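Local coordinates for tartrate dehydrogenase/decarboxylase (Pseudomonas putida, PDB 3FLK) that oxidises tartrate with NAD, converts meso-tartrate to D-glycerate and oxidatively decarboxylates D-malate to pyruvate, using a magnesium or manganese ion, at the interface of chains A and B. Sequence-based numbering; all coordinates share one arbitrary frame. Chains: chain A/B, Tartrate dehydrogenase/decarboxylase.

The interface of chains A and B. Residues chain A 224, 228, 246-247, 250; chain B 224, 228, 246-247, 250.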
ATOM      1  N   ILE A 224       3.541  -0.428  -7.203  1.00 12.01           N
ATOM      2  CA  ILE A 224       2.544  -0.329  -6.134  1.00 11.76           C
ATOM      3  C   ILE A 224       2.614   0.990  -5.355  1.00 11.88           C
ATOM      4  O   ILE A 224       1.578   1.537  -4.981  1.00 12.24           O
ATOM      5  CB  ILE A 224       2.559  -1.582  -5.192  1.00 11.69           C
ATOM      6  CG1 ILE A 224       1.378  -1.561  -4.206  1.00 11.03           C
ATOM      7  CG2 ILE A 224       3.899  -1.727  -4.458  1.00 11.13           C
ATOM      8  CD1 ILE A 224       0.005  -1.748  -4.854  1.00  9.83           C
ATOM      9  N   CYS A 228      -0.661   3.540  -5.357  1.00 11.99           N
ATOM     10  CA  CYS A 228      -1.314   4.034  -4.143  1.00 12.40           C
ATOM     11  C   CYS A 228      -1.427   5.559  -4.131  1.00 12.48           C
ATOM     12  O   CYS A 228      -2.475   6.104  -3.780  1.00 12.43           O
ATOM     13  CB  CYS A 228      -0.581   3.535  -2.895  1.00 12.34           C
ATOM     14  SG  CYS A 228      -0.829   1.775  -2.591  1.00 13.40           S
ATOM     15  N   LEU A 246      -1.492  -9.749  -1.914  1.00 12.58           N
ATOM     16  CA  LEU A 246      -1.136  -8.645  -1.020  1.00 12.64           C
ATOM     17  C   LEU A 246      -1.488  -7.264  -1.580  1.00 12.32           C
ATOM     18  O   LEU A 246      -2.084  -6.436  -0.879  1.00 12.07           O
ATOM     19  CB  LEU A 246       0.355  -8.697  -0.661  1.00 12.70           C
ATOM     20  CG  LEU A 246       0.940  -7.512   0.126  1.00 13.24           C
ATOM     21  CD1 LEU A 246       0.308  -7.391   1.510  1.00 12.77           C
ATOM     22  CD2 LEU A 246       2.451  -7.648   0.235  1.00 13.08           C
ATOM     23  N   PHE A 247      -1.101  -7.007  -2.828  1.00 12.12           N
ATOM     24  CA  PHE A 247      -1.325  -5.690  -3.426  1.00 11.95           C
ATOM     25  C   PHE A 247      -2.818  -5.384  -3.564  1.00 11.82           C
ATOM     26  O   PHE A 247      -3.247  -4.256  -3.309  1.00 11.90           O
ATOM     27  CB  PHE A 247      -0.588  -5.540  -4.768  1.00 12.08           C
ATOM     28  CG  PHE A 247       0.922  -5.524  -4.647  1.00 12.03           C
ATOM     29  CD1 PHE A 247       1.549  -5.343  -3.408  1.00 12.59           C
ATOM     30  CD2 PHE A 247       1.717  -5.657  -5.780  1.00 12.34           C
ATOM     31  CE1 PHE A 247       2.943  -5.323  -3.302  1.00 12.35           C
ATOM     32  CE2 PHE A 247       3.114  -5.635  -5.687  1.00 12.09           C
ATOM     33  CZ  PHE A 247       3.726  -5.472  -4.447  1.00 11.99           C
ATOM     34  N   ILE A 250      -4.244  -4.431  -0.091  1.00 11.88           N
ATOM     35  CA  ILE A 250      -3.940  -3.030   0.224  1.00 11.84           C
ATOM     36  C   ILE A 250      -4.838  -2.043  -0.534  1.00 11.95           C
ATOM     37  O   ILE A 250      -5.432  -1.139   0.067  1.00 11.72           O
ATOM     38  CB  ILE A 250      -2.448  -2.701  -0.031  1.00 12.07           C
ATOM     39  CG1 ILE A 250      -1.552  -3.490   0.933  1.00 11.96           C
ATOM     40  CG2 ILE A 250      -2.188  -1.196   0.107  1.00 12.37           C
ATOM     41  CD1 ILE A 250      -0.112  -3.663   0.455  1.00 12.62           C
TER
ATOM     42  N   ILE B 224      -1.273  -3.469   7.161  1.00 10.91           N
ATOM     43  CA  ILE B 224      -0.889  -2.537   6.104  1.00 10.52           C
ATOM     44  C   ILE B 224      -2.081  -1.979   5.308  1.00 10.32           C
ATOM     45  O   ILE B 224      -2.070  -0.812   4.915  1.00 10.58           O
ATOM     46  CB  ILE B 224       0.210  -3.142   5.176  1.00 10.49           C
ATOM     47  CG1 ILE B 224       0.722  -2.109   4.161  1.00 10.50           C
ATOM     48  CG2 ILE B 224      -0.291  -4.405   4.472  1.00 10.60           C
ATOM     49  CD1 ILE B 224       1.433  -0.906   4.776  1.00 11.04           C
ATOM     50  N   CYS B 228      -2.871   2.117   5.302  1.00 10.57           N
ATOM     51  CA  CYS B 228      -2.978   2.955   4.099  1.00 10.95           C
ATOM     52  C   CYS B 228      -4.280   3.769   4.092  1.00 10.66           C
ATOM     53  O   CYS B 228      -4.275   4.951   3.748  1.00 10.52           O
ATOM     54  CB  CYS B 228      -2.845   2.112   2.825  1.00 10.91           C
ATOM     55  SG  CYS B 228      -1.170   1.464   2.554  1.00 12.76           S
ATOM     56  N   LEU B 246       9.318  -3.258   1.835  1.00 11.78           N
ATOM     57  CA  LEU B 246       8.160  -3.067   0.956  1.00 12.12           C
ATOM     58  C   LEU B 246       7.120  -2.087   1.511  1.00 11.99           C
ATOM     59  O   LEU B 246       6.699  -1.162   0.808  1.00 11.78           O
ATOM     60  CB  LEU B 246       7.501  -4.412   0.619  1.00 12.12           C
ATOM     61  CG  LEU B 246       6.183  -4.404  -0.173  1.00 12.78           C
ATOM     62  CD1 LEU B 246       6.368  -3.838  -1.577  1.00 13.41           C
ATOM     63  CD2 LEU B 246       5.591  -5.804  -0.243  1.00 12.74           C
ATOM     64  N   PHE B 247       6.705  -2.287   2.761  1.00 11.79           N
ATOM     65  CA  PHE B 247       5.637  -1.462   3.332  1.00 11.83           C
ATOM     66  C   PHE B 247       6.073  -0.002   3.462  1.00 11.73           C
ATOM     67  O   PHE B 247       5.297   0.907   3.176  1.00 11.49           O
ATOM     68  CB  PHE B 247       5.122  -2.018   4.670  1.00 11.91           C
ATOM     69  CG  PHE B 247       4.442  -3.371   4.566  1.00 12.25           C
ATOM     70  CD1 PHE B 247       4.047  -3.895   3.334  1.00 12.48           C
ATOM     71  CD2 PHE B 247       4.172  -4.107   5.718  1.00 12.44           C
ATOM     72  CE1 PHE B 247       3.419  -5.141   3.250  1.00 13.05           C
ATOM     73  CE2 PHE B 247       3.538  -5.355   5.647  1.00 13.09           C
ATOM     74  CZ  PHE B 247       3.163  -5.871   4.411  1.00 12.54           C
ATOM     75  N   ILE B 250       5.834   1.717  -0.012  1.00 12.91           N
ATOM     76  CA  ILE B 250       4.446   2.081  -0.306  1.00 12.96           C
ATOM     77  C   ILE B 250       4.010   3.320   0.483  1.00 12.76           C
ATOM     78  O   ILE B 250       3.499   4.282  -0.092  1.00 12.72           O
ATOM     79  CB  ILE B 250       3.477   0.902  -0.028  1.00 13.06           C
ATOM     80  CG1 ILE B 250       3.766  -0.261  -0.985  1.00 13.21           C
ATOM     81  CG2 ILE B 250       2.014   1.353  -0.147  1.00 13.32           C
ATOM     82  CD1 ILE B 250       3.125  -1.583  -0.585  1.00 13.38           C
TER
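A:Ile250 and B:Ile250 meet tip to tip, CD1 of one lying 4.0 Å from CD1 of the other, and the contacts around this pair repeat with the chains exchanged, as expected for a two-fold homodimer interface. From CB, the A:Ile250 side chain sends two branches to different partners. CG2, anti to the backbone N, meets the thiol sulfur of B:Cys228, at 3.8 Å from SG. CG1 takes the other course, anti to the carbonyl carbon (chi1 -65°), and lies 3.9 Å from CG2 of B:Ile224, whose side chain it crosses at a slant. Beyond it, the terminal CD1 touches both B:Ile250 CD1 and the same B:Ile224 methyl. An alanine in place of A:Ile250 would probably leave B:Cys228 SG and B:Ile224 CG2 without their apolar mates and open a gap opposite B:Ile250 CD1.

A second tip-to-tip pair is formed by the leucines, with A:Leu246 CD2 3.7 Å from B:Leu246 CD2. That same A:Leu246 methyl also reaches the ring carbon CE1 of B:Phe247, at 4.0 Å. Within its own subunit the B:Phe247 ring is backed by B:Ile224, whose CB sits 3.9 Å above the plane over the ring centre; this packing is likely to limit the tilt of the ring whose CE1 meets A:Leu246.

The contacts between the chains are apolar, with no polar link among the residues of this patch; A:Cys228 SG makes a weak 3.4 Å hydrogen bond to A:Ile224 O in its own helix, likewise in chain B. Hiding 235 Å² summed over both sides, the patch joins the homodimer through helices 224-233 and 245-258, which also carry the likely metal ligands Asp225 and Asp249, and may hold these active-site helices in register.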